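Local coordinates for protein precorrin-6Y C5,15-methyltransferase (Decarboxylating) (Geobacter metallireducens, PDB 3E05) that probably methylates precorrin-6Y with S-adenosyl-methionine, with decarboxylation, in cobalamin biosynthesis, this chain being the C-terminal domain of the longer protein, at residues D[36-41]-D[56-61]. Sequence-based numbering, arbitrary orientation.
Sequences LRLQDD and IEASNL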
ATOM      1  N   LEU D  36      -5.758  12.327  16.693  1.00 28.25           N
ATOM      2  CA  LEU D  36      -6.641  13.066  17.608  1.00 30.19           C
ATOM      3  C   LEU D  36      -5.912  13.985  18.602  1.00 32.74           C
ATOM      4  O   LEU D  36      -6.556  14.822  19.232  1.00 33.78           O
ATOM      5  CB  LEU D  36      -7.574  12.120  18.351  1.00 28.23           C
ATOM      6  CG  LEU D  36      -8.809  11.653  17.565  1.00 26.17           C
ATOM      7  CD1 LEU D  36      -9.371  10.371  18.132  1.00 25.98           C
ATOM      8  CD2 LEU D  36      -9.881  12.764  17.569  1.00 26.65           C
ATOM      9  N   ARG D  37      -4.592  13.827  18.730  1.00 28.64           N
ATOM     10  CA  ARG D  37      -3.753  14.673  19.604  1.00 33.86           C
ATOM     11  C   ARG D  37      -4.347  14.783  21.016  1.00 32.67           C
ATOM     12  O   ARG D  37      -4.671  15.873  21.485  1.00 36.94           O
ATOM     13  CB  ARG D  37      -3.559  16.073  19.006  1.00 29.98           C
ATOM     14  CG  ARG D  37      -2.665  16.136  17.790  1.00 46.25           C
ATOM     15  CD  ARG D  37      -2.779  17.494  17.105  1.00 53.99           C
ATOM     16  NE  ARG D  37      -2.655  18.607  18.042  1.00 64.69           N
ATOM     17  CZ  ARG D  37      -3.081  19.846  17.804  1.00 69.61           C
ATOM     18  NH1 ARG D  37      -3.673  20.150  16.650  1.00 58.27           N
ATOM     19  NH2 ARG D  37      -2.918  20.785  18.731  1.00 73.11           N
ATOM     20  N   LEU D  38      -4.526  13.636  21.650  1.00 31.22           N
ATOM     21  CA  LEU D  38      -5.176  13.542  22.950  1.00 32.31           C
ATOM     22  C   LEU D  38      -4.257  13.969  24.091  1.00 37.58           C
ATOM     23  O   LEU D  38      -3.052  13.750  24.059  1.00 36.69           O
ATOM     24  CB  LEU D  38      -5.679  12.112  23.190  1.00 32.11           C
ATOM     25  CG  LEU D  38      -6.714  11.548  22.197  1.00 27.85           C
ATOM     26  CD1 LEU D  38      -7.178  10.161  22.666  1.00 30.39           C
ATOM     27  CD2 LEU D  38      -7.905  12.461  21.992  1.00 31.33           C
ATOM     28  N   GLN D  39      -4.844  14.601  25.095  1.00 38.02           N
ATOM     29  CA  GLN D  39      -4.167  14.830  26.361  1.00 41.13           C
ATOM     30  C   GLN D  39      -5.225  14.633  27.432  1.00 41.37           C
ATOM     31  O   GLN D  39      -6.410  14.682  27.126  1.00 37.26           O
ATOM     32  CB  GLN D  39      -3.527  16.223  26.422  1.00 43.76           C
ATOM     33  CG  GLN D  39      -4.370  17.354  25.884  1.00 51.11           C
ATOM     34  CD  GLN D  39      -3.583  18.651  25.729  1.00 57.12           C
ATOM     35  OE1 GLN D  39      -2.876  18.858  24.739  1.00 61.20           O
ATOM     36  NE2 GLN D  39      -3.716  19.536  26.707  1.00 57.99           N
ATOM     37  N   ASP D  40      -4.816  14.407  28.677  1.00 38.68           N
ATOM     38  CA  ASP D  40      -5.774  14.136  29.745  1.00 42.09           C
ATOM     39  C   ASP D  40      -6.721  15.331  29.996  1.00 38.14           C
ATOM     40  O   ASP D  40      -6.424  16.450  29.588  1.00 37.94           O
ATOM     41  CB  ASP D  40      -5.046  13.699  31.021  1.00 43.39           C
ATOM     42  CG  ASP D  40      -5.885  12.769  31.878  1.00 46.86           C
ATOM     43  OD1 ASP D  40      -7.043  12.489  31.506  1.00 43.26           O
ATOM     44  OD2 ASP D  40      -5.388  12.310  32.927  1.00 49.34           O
ATOM     45  N   ASP D  41      -7.885  15.049  30.588  1.00 44.47           N
ATOM     46  CA  ASP D  41      -8.897  16.052  30.989  1.00 41.97           C
ATOM     47  C   ASP D  41      -9.744  16.649  29.863  1.00 44.53           C
ATOM     48  O   ASP D  41     -10.562  17.534  30.128  1.00 42.15           O
ATOM     49  CB  ASP D  41      -8.297  17.197  31.834  1.00 48.90           C
ATOM     50  CG  ASP D  41      -7.588  16.704  33.081  1.00 55.66           C
ATOM     51  OD1 ASP D  41      -8.205  15.973  33.885  1.00 61.70           O
ATOM     52  OD2 ASP D  41      -6.412  17.074  33.267  1.00 65.12           O
ATOM     53  N   ILE D  56     -12.798   3.514  23.759  1.00 25.72           N
ATOM     54  CA  ILE D  56     -12.219   2.724  24.850  1.00 30.99           C
ATOM     55  C   ILE D  56     -10.713   2.955  24.999  1.00 33.76           C
ATOM     56  O   ILE D  56     -10.225   3.213  26.099  1.00 29.91           O
ATOM     57  CB  ILE D  56     -12.577   1.232  24.712  1.00 32.74           C
ATOM     58  CG1 ILE D  56     -14.043   1.016  25.105  1.00 34.45           C
ATOM     59  CG2 ILE D  56     -11.664   0.345  25.542  1.00 34.16           C
ATOM     60  CD1 ILE D  56     -14.570  -0.342  24.721  1.00 32.48           C
ATOM     61  N   GLU D  57      -9.971   2.889  23.898  1.00 31.65           N
ATOM     62  CA  GLU D  57      -8.534   3.208  23.963  1.00 29.14           C
ATOM     63  C   GLU D  57      -8.229   4.700  24.233  1.00 27.03           C
ATOM     64  O   GLU D  57      -7.283   5.024  24.954  1.00 27.06           O
ATOM     65  CB  GLU D  57      -7.786   2.636  22.741  1.00 27.78           C
ATOM     66  CG  GLU D  57      -7.700   1.107  22.782  1.00 29.05           C
ATOM     67  CD  GLU D  57      -6.843   0.521  21.694  1.00 29.41           C
ATOM     68  OE1 GLU D  57      -6.238   1.290  20.921  1.00 31.12           O
ATOM     69  OE2 GLU D  57      -6.782  -0.719  21.595  1.00 32.63           O
ATOM     70  N   ALA D  58      -9.067   5.596  23.706  1.00 26.26           N
ATOM     71  CA  ALA D  58      -9.012   7.026  24.053  1.00 30.85           C
ATOM     72  C   ALA D  58      -9.148   7.257  25.563  1.00 32.55           C
ATOM     73  O   ALA D  58      -8.466   8.120  26.129  1.00 32.45           O
ATOM     74  CB  ALA D  58     -10.099   7.777  23.353  1.00 30.20           C
ATOM     75  N   SER D  59     -10.044   6.490  26.184  1.00 34.35           N
ATOM     76  CA  SER D  59     -10.306   6.584  27.618  1.00 31.20           C
ATOM     77  C   SER D  59      -9.108   6.123  28.441  1.00 34.93           C
ATOM     78  O   SER D  59      -8.869   6.639  29.536  1.00 37.41           O
ATOM     79  CB  SER D  59     -11.582   5.821  27.985  1.00 30.63           C
ATOM     80  OG  SER D  59     -11.331   4.444  28.184  1.00 31.87           O
ATOM     81  N   ASN D  60      -8.344   5.170  27.906  1.00 33.59           N
ATOM     82  CA  ASN D  60      -7.104   4.745  28.539  1.00 35.11           C
ATOM     83  C   ASN D  60      -6.045   5.847  28.496  1.00 38.54           C
ATOM     84  O   ASN D  60      -5.238   5.989  29.432  1.00 34.89           O
ATOM     85  CB  ASN D  60      -6.577   3.474  27.888  1.00 34.66           C
ATOM     86  CG  ASN D  60      -7.397   2.247  28.234  1.00 42.60           C
ATOM     87  OD1 ASN D  60      -8.197   2.255  29.170  1.00 42.42           O
ATOM     88  ND2 ASN D  60      -7.183   1.176  27.489  1.00 34.62           N
ATOM     89  N   LEU D  61      -6.073   6.636  27.419  1.00 37.68           N
ATOM     90  CA  LEU D  61      -5.121   7.730  27.197  1.00 35.59           C
ATOM     91  C   LEU D  61      -5.526   9.004  27.919  1.00 39.29           C
ATOM     92  O   LEU D  61      -4.688   9.886  28.153  1.00 40.09           O
ATOM     93  CB  LEU D  61      -4.992   8.048  25.703  1.00 39.25           C
ATOM     94  CG  LEU D  61      -4.462   6.999  24.716  1.00 34.19           C
ATOM     95  CD1 LEU D  61      -4.615   7.493  23.276  1.00 33.46           C
ATOM     96  CD2 LEU D  61      -3.044   6.703  24.989  1.00 34.88           C
TER
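In the Rossmann-like C-terminal domain, the loop that leads from helix 26-35 into strand 43-47 packs against helix 53-61, the helix that follows that strand, and L38 is the residue that reaches across to A58 and L61. One methyl does the touching: L38 CD1 lies 3.8 Å from A58 CB and 3.7 Å from L61 CD1, so a single branch meets two residues three apart on the same helical face. The side chain of L38 points from its backbone toward the helix, with CG anti to the carbonyl carbon (chi1 -60°) and CD1 anti to CA, which carries that methyl out to the helix. It crosses the side chain of L61 at about a right angle, methyl against methyl, and all three residues are buried. L33 of helix 26-35 touches all three and adds to the apolar cluster, while L61 also packs on L61 of a second subunit, which brings the cluster close to the subunit interface. D40 is held by two backbone N-H groups. Its OD1 accepts a hydrogen bond from the backbone N of D41, D40 OD1 to D41 N being 2.8 Å, with the donor above the carboxylate plane and the bond bent to 135°; the same oxygen receives one from N64 N, just beyond the helix, and so ties the two segments together indirectly. On the helix, I56 O takes bonds from both N60 N and the hydroxyl S59 OG, the latter at 2.7 Å. The contact thus joins the loop before the first strand to the helix after it, in the Rossmann-like fold typical of S-adenosyl-methionine-dependent methyltransferases.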